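Local atomic coordinates of soluble inorganic pyrophosphatase (Toxoplasma gondii, PDB entry 5WRT), a protein that probably hydrolyses inorganic diphosphate to phosphate with the help of magnesium ions. Residues Arg58-Met63 with Ser81-Ala86; Asp14-Leu19 with Pro71-Leu76. One frame throughout, in Å; residues are numbered along the deposited sequence.

In the fold
From the N terminus, strand 16-20 comes first, paired with strand 3-7. Interaction 2 joins Asp14-Leu19 to Pro71-Leu76 and closes a loop of 51 residues. Within that loop lie strand 47-53 and strand 57-63. Arg58-Met63 then pairs with Ser81-Ala86 in interaction 1, closing a shorter loop of 17 residues that contains strand 72-74. The two loops therefore cross and do not nest. Strand 57-63 is the middle strand of a three-stranded antiparallel sheet, between 72-74 and 84-89. Interaction 1 works on one side of it, and interaction 2 ties its outer strand 72-74 to the N-terminal sheet. A salt bridge from Arg83 to Asp75 joins the two contacts.

Interaction 1: Arg58-Met63 with Ser81-Ala86; sequences RRKMEM and SLREYA
Arg59 and Glu84 form an antiparallel non-hydrogen-bonded pair between strands 57-63 and 84-89, a single beta bridge in a three-stranded antiparallel sheet, flanked by bonds from Tyr85 N to Arg58 O (2.9 Å) and from Lys60 N to Arg83 O (3.3 Å). Lys60 is the centre of an inverse gamma turn that breaks its strand. Glu84 serves two arginines. Its OE1 takes the NE hydrogen of Arg58 in a salt bridge of 3.0 Å, at the edge of the guanidinium and near its plane. The two planar groups are turned 45° apart. Its OE2 reaches Arg59 NE through a water. Arg58 also packs on Ala86 of the second subunit, so this end of the contact borders that subunit.

On the other side, Lys60 has CG anti to the backbone N (chi1 -174°) and an extended chain beyond it. The chain crosses Tyr85 at about a right angle, with Lys60 CD 3.6 Å from Tyr85 CE1. It also runs beside Arg83, pointing the same way. Lys60 NZ and Arg83 NE are 4.4 Å apart. Asp75 forms a salt bridge with Arg83 NH1 and a long, weak ion pair with Lys60 NZ, which may offset the two like charges. The Tyr85 side chain lies about 6 Å from a bound magnesium ion. Its OH is joined by one water to Glu62 OE2, with Tyr85 OH 2.6 Å from the water oxygen.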
loop_
_atom_site.group_PDB
_atom_site.type_symbol
_atom_site.label_atom_id
_atom_site.label_comp_id
_atom_site.label_asym_id
_atom_site.label_seq_id
_atom_site.Cartn_x
_atom_site.Cartn_y
_atom_site.Cartn_z
ATOM N N ARG A 58 -2.818 8.552 7.967
ATOM C CA ARG A 58 -3.572 7.307 8.009
ATOM C C ARG A 58 -4.785 7.340 8.931
ATOM O O ARG A 58 -5.477 6.323 9.033
ATOM C CB ARG A 58 -2.663 6.120 8.377
ATOM C CG ARG A 58 -2.102 6.101 9.777
ATOM C CD ARG A 58 -1.514 4.724 10.040
ATOM N NE ARG A 58 -0.831 4.632 11.326
ATOM C CZ ARG A 58 0.452 4.313 11.464
ATOM N NH1 ARG A 58 1.190 4.051 10.393
ATOM N NH2 ARG A 58 0.995 4.250 12.672
ATOM N N ARG A 59 -5.057 8.447 9.616
ATOM C CA ARG A 59 -6.275 8.531 10.409
ATOM C C ARG A 59 -7.483 8.640 9.487
ATOM O O ARG A 59 -7.482 9.409 8.521
ATOM C CB ARG A 59 -6.233 9.734 11.349
ATOM C CG ARG A 59 -5.178 9.657 12.432
ATOM C CD ARG A 59 -5.334 10.798 13.425
ATOM N NE ARG A 59 -4.410 10.668 14.547
ATOM C CZ ARG A 59 -3.231 11.276 14.621
ATOM N NH1 ARG A 59 -2.827 12.067 13.635
ATOM N NH2 ARG A 59 -2.456 11.095 15.683
ATOM N N LYS A 60 -8.526 7.870 9.795
ATOM C CA LYS A 60 -9.714 7.808 8.944
ATOM C C LYS A 60 -10.612 8.998 9.269
ATOM O O LYS A 60 -11.601 8.902 9.999
ATOM C CB LYS A 60 -10.440 6.482 9.131
ATOM C CG LYS A 60 -11.603 6.265 8.176
ATOM C CD LYS A 60 -11.881 4.783 7.981
ATOM C CE LYS A 60 -13.192 4.555 7.246
ATOM N NZ LYS A 60 -13.774 3.215 7.528
ATOM N N MET A 61 -10.250 10.149 8.705
ATOM C CA MET A 61 -11.068 11.346 8.831
ATOM C C MET A 61 -12.158 11.333 7.769
ATOM O O MET A 61 -11.903 11.024 6.603
ATOM C CB MET A 61 -10.206 12.600 8.689
ATOM C CG MET A 61 -8.965 12.596 9.569
ATOM S SD MET A 61 -9.334 12.604 11.333
ATOM C CE MET A 61 -10.180 14.172 11.497
ATOM N N GLU A 62 -13.374 11.692 8.171
ATOM C CA GLU A 62 -14.507 11.698 7.257
ATOM C C GLU A 62 -15.513 12.749 7.692
ATOM O O GLU A 62 -15.613 13.081 8.876
ATOM C CB GLU A 62 -15.217 10.335 7.205
ATOM C CG GLU A 62 -14.424 9.201 6.588
ATOM C CD GLU A 62 -15.132 7.865 6.712
ATOM O OE1 GLU A 62 -16.063 7.750 7.542
ATOM O OE2 GLU A 62 -14.757 6.931 5.975
ATOM N N MET A 63 -16.253 13.271 6.718
ATOM C CA MET A 63 -17.397 14.119 7.021
ATOM C C MET A 63 -18.438 13.325 7.802
ATOM O O MET A 63 -18.804 12.212 7.415
ATOM C CB MET A 63 -18.005 14.663 5.729
ATOM C CG MET A 63 -17.120 15.655 4.993
ATOM S SD MET A 63 -17.935 16.415 3.573
ATOM C CE MET A 63 -17.951 15.054 2.407
ATOM N N SER A 81 -13.074 3.337 19.923
ATOM C CA SER A 81 -11.718 3.833 19.760
ATOM C C SER A 81 -11.562 4.468 18.385
ATOM O O SER A 81 -12.291 4.145 17.443
ATOM C CB SER A 81 -10.708 2.701 19.938
ATOM O OG SER A 81 -11.109 1.550 19.216
ATOM N N LEU A 82 -10.613 5.393 18.283
ATOM C CA LEU A 82 -10.336 6.047 17.011
ATOM C C LEU A 82 -9.862 5.036 15.975
ATOM O O LEU A 82 -8.992 4.204 16.251
ATOM C CB LEU A 82 -9.281 7.132 17.211
ATOM C CG LEU A 82 -9.728 8.285 18.105
ATOM C CD1 LEU A 82 -8.566 9.211 18.381
ATOM C CD2 LEU A 82 -10.873 9.044 17.454
ATOM N N ARG A 83 -10.444 5.101 14.781
ATOM C CA ARG A 83 -10.118 4.174 13.707
ATOM C C ARG A 83 -9.085 4.793 12.775
ATOM O O ARG A 83 -9.221 5.952 12.365
ATOM C CB ARG A 83 -11.370 3.768 12.924
ATOM C CG ARG A 83 -11.067 3.085 11.596
ATOM C CD ARG A 83 -12.328 2.629 10.875
ATOM N NE ARG A 83 -12.833 1.374 11.426
ATOM C CZ ARG A 83 -14.058 1.199 11.911
ATOM N NH1 ARG A 83 -14.925 2.202 11.910
ATOM N NH2 ARG A 83 -14.417 0.016 12.394
ATOM N N GLU A 84 -8.059 4.018 12.448
ATOM C CA GLU A 84 -7.063 4.379 11.454
ATOM C C GLU A 84 -7.044 3.315 10.368
ATOM O O GLU A 84 -7.420 2.162 10.604
ATOM C CB GLU A 84 -5.661 4.497 12.065
ATOM C CG GLU A 84 -5.501 5.570 13.122
ATOM C CD GLU A 84 -4.055 5.723 13.560
ATOM O OE1 GLU A 84 -3.202 4.944 13.078
ATOM O OE2 GLU A 84 -3.770 6.618 14.385
ATOM N N TYR A 85 -6.618 3.705 9.171
ATOM C CA TYR A 85 -6.289 2.704 8.170
ATOM C C TYR A 85 -5.027 1.961 8.592
ATOM O O TYR A 85 -4.170 2.498 9.299
ATOM C CB TYR A 85 -6.095 3.350 6.798
ATOM C CG TYR A 85 -7.385 3.822 6.164
ATOM C CD1 TYR A 85 -8.502 2.997 6.122
ATOM C CD2 TYR A 85 -7.487 5.091 5.608
ATOM C CE1 TYR A 85 -9.683 3.419 5.547
ATOM C CE2 TYR A 85 -8.665 5.523 5.029
ATOM C CZ TYR A 85 -9.760 4.684 5.002
ATOM O OH TYR A 85 -10.939 5.106 4.428
ATOM N N ALA A 86 -4.915 0.708 8.148
ATOM C CA ALA A 86 -3.742 -0.085 8.491
ATOM C C ALA A 86 -2.481 0.429 7.814
ATOM O O ALA A 86 -1.376 0.110 8.265
ATOM C CB ALA A 86 -3.971 -1.552 8.120
HETATM O O HOH W 1 -5.395 8.084 15.703
HETATM O O HOH W 2 -12.459 7.251 4.369
#

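Interaction 2: Asp14-Leu19 with Pro71-Leu76; sequences DFRVLL and PIMQDL
Val17 and Ile72 exchange both backbone bonds, Val17 N to Ile72 O and Ile72 N to Val17 O, each 3.0 Å long. This is a single antiparallel hydrogen-bonded bridge between strands 16-20 and 72-74; the N-to-C directions of segments 16-19 and 72-74 are 170° apart. The CA of Arg16 adds a CA-H...O contact to the same Ile72 O.

Around the bridge, Arg16 reaches across Pro71 and Met73. Its chain bends at chi3 (-58°), which turns NE aside from the line of the chain. One face of the guanidinium covers Met73 SD and Pro71 CG, with Arg16 NH2 3.8 Å from Met73 SD and Arg16 NH1 3.7 Å from Pro71 CG. Met73 is bent at chi3 too, and its methyl end CE comes 3.5 Å from Phe15 O. Leu18 lies alongside Pro71, pointing the same way, and its CD2 is 3.5 Å from Pro71 CB. Val17 and Ile72 pack more loosely, CB to CB 4.4 Å.

Beyond the bridge the strands part. A water fills in as a link there, donating to Phe15 O and accepting from Gln74 N. Gln74 is itself held at its far end, where NE2 bonds to Arg83 O.

Several neighbours position these strands. Val17 touches Val133, and Phe15 packs on Met61 and Val6. Strand 16-20 bonds through Arg16 and Leu18 to strand 3-7. Strand 72-74 bonds through Met73 to Glu62 of strand 57-63, and Ile72 packs on Met63 of that strand. The bridge thus joins the N-terminal three-stranded sheet to the sheet of 57-63, 72-74 and 84-89.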
loop_
_atom_site.group_PDB
_atom_site.type_symbol
_atom_site.label_atom_id
_atom_site.label_comp_id
_atom_site.label_asym_id
_atom_site.label_seq_id
_atom_site.Cartn_x
_atom_site.Cartn_y
_atom_site.Cartn_z
ATOM N N ASP A 14 -12.009 14.515 20.310
ATOM C CA ASP A 14 -12.686 15.800 20.196
ATOM C C ASP A 14 -12.271 16.598 18.965
ATOM O O ASP A 14 -12.816 17.683 18.738
ATOM C CB ASP A 14 -12.450 16.642 21.458
ATOM C CG ASP A 14 -10.989 17.014 21.657
ATOM O OD1 ASP A 14 -10.123 16.487 20.925
ATOM O OD2 ASP A 14 -10.706 17.836 22.553
ATOM N N PHE A 15 -11.327 16.100 18.171
ATOM C CA PHE A 15 -10.850 16.868 17.032
ATOM C C PHE A 15 -11.949 16.971 15.984
ATOM O O PHE A 15 -12.632 15.989 15.677
ATOM C CB PHE A 15 -9.601 16.228 16.427
ATOM C CG PHE A 15 -8.990 17.029 15.311
ATOM C CD1 PHE A 15 -8.252 18.168 15.590
ATOM C CD2 PHE A 15 -9.160 16.655 13.988
ATOM C CE1 PHE A 15 -7.687 18.914 14.571
ATOM C CE2 PHE A 15 -8.598 17.399 12.964
ATOM C CZ PHE A 15 -7.862 18.532 13.258
ATOM N N ARG A 16 -12.113 18.168 15.429
ATOM C CA ARG A 16 -13.212 18.426 14.511
ATOM C C ARG A 16 -12.868 19.641 13.662
ATOM O O ARG A 16 -12.346 20.633 14.174
ATOM C CB ARG A 16 -14.516 18.645 15.293
ATOM C CG ARG A 16 -15.591 19.448 14.581
ATOM C CD ARG A 16 -16.629 19.966 15.578
ATOM N NE ARG A 16 -17.260 18.888 16.338
ATOM C CZ ARG A 16 -18.565 18.628 16.338
ATOM N NH1 ARG A 16 -19.392 19.372 15.614
ATOM N NH2 ARG A 16 -19.045 17.625 17.063
ATOM N N VAL A 17 -13.162 19.551 12.368
ATOM C CA VAL A 17 -12.921 20.637 11.425
ATOM C C VAL A 17 -14.255 21.053 10.824
ATOM O O VAL A 17 -14.956 20.229 10.220
ATOM C CB VAL A 17 -11.929 20.231 10.322
ATOM C CG1 VAL A 17 -11.727 21.379 9.348
ATOM C CG2 VAL A 17 -10.602 19.803 10.932
ATOM N N LEU A 18 -14.598 22.325 10.987
ATOM C CA LEU A 18 -15.811 22.908 10.443
ATOM C C LEU A 18 -15.446 23.944 9.389
ATOM O O LEU A 18 -14.356 24.522 9.416
ATOM C CB LEU A 18 -16.660 23.552 11.542
ATOM C CG LEU A 18 -17.296 22.586 12.543
ATOM C CD1 LEU A 18 -17.368 23.210 13.927
ATOM C CD2 LEU A 18 -18.680 22.169 12.068
ATOM N N LEU A 19 -16.363 24.171 8.456
ATOM C CA LEU A 19 -16.142 25.091 7.351
ATOM C C LEU A 19 -17.072 26.288 7.470
ATOM O O LEU A 19 -18.226 26.154 7.891
ATOM C CB LEU A 19 -16.358 24.398 6.005
ATOM C CG LEU A 19 -15.290 23.386 5.589
ATOM C CD1 LEU A 19 -15.414 23.085 4.113
ATOM C CD2 LEU A 19 -13.901 23.910 5.913
ATOM N N PRO A 71 -19.410 18.118 9.932
ATOM C CA PRO A 71 -17.981 18.366 10.156
ATOM C C PRO A 71 -17.140 17.134 9.869
ATOM O O PRO A 71 -17.630 16.006 9.800
ATOM C CB PRO A 71 -17.920 18.741 11.639
ATOM C CG PRO A 71 -19.063 18.002 12.242
ATOM C CD PRO A 71 -20.151 18.006 11.200
ATOM N N ILE A 72 -15.842 17.369 9.712
ATOM C CA ILE A 72 -14.886 16.293 9.481
ATOM C C ILE A 72 -14.305 15.902 10.832
ATOM O O ILE A 72 -13.743 16.740 11.545
ATOM C CB ILE A 72 -13.784 16.721 8.501
ATOM C CG1 ILE A 72 -14.385 17.035 7.131
ATOM C CG2 ILE A 72 -12.720 15.637 8.377
ATOM C CD1 ILE A 72 -13.382 17.564 6.136
ATOM N N MET A 73 -14.436 14.624 11.178
ATOM C CA MET A 73 -13.915 14.074 12.420
ATOM C C MET A 73 -13.347 12.697 12.124
ATOM O O MET A 73 -13.539 12.148 11.036
ATOM C CB MET A 73 -15.006 13.976 13.499
ATOM C CG MET A 73 -15.834 15.236 13.695
ATOM S SD MET A 73 -16.994 15.120 15.074
ATOM C CE MET A 73 -15.881 15.002 16.474
ATOM N N GLN A 74 -12.642 12.134 13.099
ATOM C CA GLN A 74 -12.059 10.813 12.925
ATOM C C GLN A 74 -13.116 9.738 13.140
ATOM O O GLN A 74 -13.917 9.807 14.078
ATOM C CB GLN A 74 -10.889 10.605 13.886
ATOM C CG GLN A 74 -10.104 9.331 13.618
ATOM C CD GLN A 74 -8.736 9.344 14.268
ATOM O OE1 GLN A 74 -8.343 10.327 14.893
ATOM N NE2 GLN A 74 -7.998 8.249 14.114
ATOM N N ASP A 75 -13.125 8.749 12.249
ATOM C CA ASP A 75 -14.068 7.646 12.355
ATOM C C ASP A 75 -13.816 6.847 13.630
ATOM O O ASP A 75 -12.691 6.765 14.129
ATOM C CB ASP A 75 -13.957 6.740 11.128
ATOM C CG ASP A 75 -15.106 5.757 11.019
ATOM O OD1 ASP A 75 -16.235 6.109 11.423
ATOM O OD2 ASP A 75 -14.882 4.634 10.520
ATOM N N LEU A 76 -14.884 6.253 14.158
ATOM C CA LEU A 76 -14.824 5.446 15.369
ATOM C C LEU A 76 -15.117 3.986 15.057
ATOM O O LEU A 76 -15.945 3.677 14.193
ATOM C CB LEU A 76 -15.812 5.957 16.423
ATOM C CG LEU A 76 -15.690 7.425 16.838
ATOM C CD1 LEU A 76 -16.738 7.776 17.886
ATOM C CD2 LEU A 76 -14.292 7.718 17.356
HETATM O O HOH W 3 -12.240 13.288 15.717
#